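Local coordinates for prephenate dehydrogenase (Corynebacterium glutamicum ATCC 13032, PDB 3KTD), which probably catalyses the NAD(P)+-dependent oxidative decarboxylation of prephenate on the pathway to tyrosine, at residues Ser33-Asn38 with Leu62-Ala67. Residues are numbered along the deposited sequence; the frame is centred on the assembly and turned at random.
Sequences SVFGYN and LQRAAA
Arg-64 lays its guanidinium flat over one face of the Phe-35 ring, the two planes only 2° apart, in a parallel cation-pi stack. Arg-64 CZ stands 3.6 Å from the centroid of the Phe-35 ring, 20° off the normal, so the positive charge faces the pi cloud almost squarely. The two side chains run past each other in opposite directions: Phe-35 reaches from the strand toward the helix, while Arg-64, with CG anti to its own backbone N (chi1 174°) and the chain extended as far as NE, reaches back. This places Arg-64 NE above the middle of the ring and brings Arg-64 NH2 within 3.4 Å of Phe-35 CG, at the root of the aromatic side chain. Phenylalanine, buried here, offers a flat apolar face wide enough for the guanidinium. Arginine suits because its flat cation can cover a ring and still offer N-H groups at its rim; NH2 forms a salt bridge with Asp-53, which probably helps fix the rotation of the plane, and a water weakly links Arg-64 NH2 to Ser-33 OG. At the far end of the ring Ala-65 meets the edge, with its CA 4.1 Å from Phe-35 CZ, and its small methyl lets the helix backbone come near. The contact joins strand 34-37, hydrogen-bonded between strands 11-14 and 54-55 of the Rossmann-type nucleotide-binding domain, to helix 58-67, which packs Ala-65 against Cys-12 and has helix 78-91 alongside at Leu-62.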
ATOM      1  N   SER A  33      -7.629 -16.621  33.580  1.00 39.27           N
ATOM      2  CA  SER A  33      -6.980 -15.882  34.659  1.00 38.98           C
ATOM      3  C   SER A  33      -5.878 -14.980  34.106  1.00 38.47           C
ATOM      4  O   SER A  33      -4.931 -15.467  33.500  1.00 38.22           O
ATOM      5  CB  SER A  33      -6.387 -16.868  35.671  1.00 38.71           C
ATOM      6  OG  SER A  33      -5.776 -16.182  36.749  1.00 39.32           O
ATOM      7  N   VAL A  34      -6.000 -13.674  34.330  1.00 38.55           N
ATOM      8  CA  VAL A  34      -5.020 -12.716  33.820  1.00 38.75           C
ATOM      9  C   VAL A  34      -4.968 -11.420  34.633  1.00 38.97           C
ATOM     10  O   VAL A  34      -5.978 -10.966  35.185  1.00 39.75           O
ATOM     11  CB  VAL A  34      -5.319 -12.360  32.343  1.00 38.76           C
ATOM     12  CG1 VAL A  34      -6.667 -11.657  32.219  1.00 38.76           C
ATOM     13  CG2 VAL A  34      -4.214 -11.493  31.759  1.00 40.11           C
ATOM     14  N   PHE A  35      -3.780 -10.834  34.698  1.00 38.67           N
ATOM     15  CA  PHE A  35      -3.570  -9.556  35.376  1.00 38.49           C
ATOM     16  C   PHE A  35      -2.355  -8.864  34.753  1.00 38.86           C
ATOM     17  O   PHE A  35      -1.597  -9.492  34.022  1.00 39.68           O
ATOM     18  CB  PHE A  35      -3.423  -9.753  36.900  1.00 38.05           C
ATOM     19  CG  PHE A  35      -2.197 -10.518  37.318  1.00 35.31           C
ATOM     20  CD1 PHE A  35      -2.101 -11.883  37.102  1.00 37.76           C
ATOM     21  CD2 PHE A  35      -1.159  -9.879  37.971  1.00 35.13           C
ATOM     22  CE1 PHE A  35      -0.967 -12.591  37.492  1.00 37.47           C
ATOM     23  CE2 PHE A  35      -0.023 -10.578  38.372  1.00 34.98           C
ATOM     24  CZ  PHE A  35       0.073 -11.933  38.129  1.00 36.00           C
ATOM     25  N   GLY A  36      -2.168  -7.576  35.007  1.00 38.98           N
ATOM     26  CA  GLY A  36      -1.068  -6.866  34.358  1.00 38.98           C
ATOM     27  C   GLY A  36      -0.618  -5.568  34.987  1.00 38.87           C
ATOM     28  O   GLY A  36      -1.178  -5.107  35.981  1.00 39.06           O
ATOM     29  N   TYR A  37       0.411  -4.985  34.381  1.00 38.50           N
ATOM     30  CA  TYR A  37       1.037  -3.773  34.877  1.00 37.77           C
ATOM     31  C   TYR A  37       1.104  -2.705  33.796  1.00 38.10           C
ATOM     32  O   TYR A  37       1.481  -2.983  32.655  1.00 37.48           O
ATOM     33  CB  TYR A  37       2.438  -4.109  35.407  1.00 37.30           C
ATOM     34  CG  TYR A  37       3.429  -2.964  35.407  1.00 36.13           C
ATOM     35  CD1 TYR A  37       3.350  -1.940  36.344  1.00 37.15           C
ATOM     36  CD2 TYR A  37       4.460  -2.919  34.481  1.00 34.61           C
ATOM     37  CE1 TYR A  37       4.261  -0.890  36.350  1.00 35.01           C
ATOM     38  CE2 TYR A  37       5.373  -1.880  34.477  1.00 37.28           C
ATOM     39  CZ  TYR A  37       5.268  -0.862  35.413  1.00 36.58           C
ATOM     40  OH  TYR A  37       6.176   0.180  35.399  1.00 34.82           O
ATOM     41  N   ASN A  38       0.705  -1.492  34.175  1.00 38.50           N
ATOM     42  CA  ASN A  38       0.840  -0.296  33.353  1.00 38.78           C
ATOM     43  C   ASN A  38       1.639   0.685  34.196  1.00 39.69           C
ATOM     44  O   ASN A  38       1.332   0.868  35.373  1.00 40.19           O
ATOM     45  CB  ASN A  38      -0.535   0.290  33.026  1.00 38.61           C
ATOM     46  CG  ASN A  38      -0.479   1.415  31.986  1.00 39.82           C
ATOM     47  OD1 ASN A  38       0.589   1.949  31.684  1.00 44.13           O
ATOM     48  ND2 ASN A  38      -1.635   1.769  31.430  1.00 34.61           N
ATOM     49  N   LEU A  62       5.440  -8.461  39.868  1.00 38.43           N
ATOM     50  CA  LEU A  62       6.406  -9.543  39.677  1.00 38.51           C
ATOM     51  C   LEU A  62       6.474 -10.482  40.883  1.00 39.27           C
ATOM     52  O   LEU A  62       6.687 -11.684  40.718  1.00 39.24           O
ATOM     53  CB  LEU A  62       7.789  -8.975  39.355  1.00 38.35           C
ATOM     54  CG  LEU A  62       7.904  -8.259  38.003  1.00 37.69           C
ATOM     55  CD1 LEU A  62       9.204  -7.472  37.889  1.00 36.21           C
ATOM     56  CD2 LEU A  62       7.789  -9.250  36.854  1.00 37.27           C
ATOM     57  N   GLN A  63       6.293  -9.937  42.087  1.00 40.20           N
ATOM     58  CA  GLN A  63       6.268 -10.747  43.311  1.00 40.35           C
ATOM     59  C   GLN A  63       5.130 -11.772  43.246  1.00 39.77           C
ATOM     60  O   GLN A  63       5.317 -12.950  43.554  1.00 39.76           O
ATOM     61  CB  GLN A  63       6.106  -9.853  44.542  1.00 40.61           C
ATOM     62  CG  GLN A  63       6.146 -10.630  45.868  1.00 44.31           C
ATOM     63  CD  GLN A  63       5.996  -9.735  47.097  1.00 47.60           C
ATOM     64  OE1 GLN A  63       5.160  -8.824  47.129  1.00 49.09           O
ATOM     65  NE2 GLN A  63       6.800 -10.007  48.125  1.00 49.89           N
ATOM     66  N   ARG A  64       3.959 -11.291  42.836  1.00 39.59           N
ATOM     67  CA  ARG A  64       2.754 -12.102  42.674  1.00 39.37           C
ATOM     68  C   ARG A  64       2.913 -13.052  41.502  1.00 39.47           C
ATOM     69  O   ARG A  64       2.504 -14.208  41.570  1.00 39.86           O
ATOM     70  CB  ARG A  64       1.544 -11.187  42.435  1.00 39.19           C
ATOM     71  CG  ARG A  64       0.234 -11.896  42.093  1.00 38.55           C
ATOM     72  CD  ARG A  64      -0.877 -10.885  41.852  1.00 37.73           C
ATOM     73  NE  ARG A  64      -2.022 -11.452  41.138  1.00 37.74           N
ATOM     74  CZ  ARG A  64      -3.077 -10.748  40.722  1.00 37.52           C
ATOM     75  NH1 ARG A  64      -3.154  -9.436  40.934  1.00 35.50           N
ATOM     76  NH2 ARG A  64      -4.066 -11.358  40.080  1.00 36.65           N
ATOM     77  N   ALA A  65       3.496 -12.553  40.416  1.00 39.29           N
ATOM     78  CA  ALA A  65       3.720 -13.375  39.241  1.00 38.95           C
ATOM     79  C   ALA A  65       4.571 -14.564  39.644  1.00 38.73           C
ATOM     80  O   ALA A  65       4.290 -15.695  39.245  1.00 38.97           O
ATOM     81  CB  ALA A  65       4.396 -12.574  38.146  1.00 38.84           C
ATOM     82  N   ALA A  66       5.597 -14.302  40.452  1.00 38.45           N
ATOM     83  CA  ALA A  66       6.480 -15.357  40.949  1.00 38.08           C
ATOM     84  C   ALA A  66       5.727 -16.290  41.882  1.00 38.12           C
ATOM     85  O   ALA A  66       5.918 -17.501  41.832  1.00 38.91           O
ATOM     86  CB  ALA A  66       7.695 -14.771  41.649  1.00 37.23           C
ATOM     87  N   ALA A  67       4.858 -15.734  42.718  1.00 37.85           N
ATOM     88  CA  ALA A  67       4.067 -16.545  43.652  1.00 37.61           C
ATOM     89  C   ALA A  67       3.112 -17.504  42.947  1.00 37.34           C
ATOM     90  O   ALA A  67       2.885 -18.601  43.444  1.00 37.35           O
ATOM     91  CB  ALA A  67       3.290 -15.650  44.607  1.00 37.36           C
TER
HETATM   92  O   HOH W   1      -4.251 -14.658  39.481  1.00 31.23           O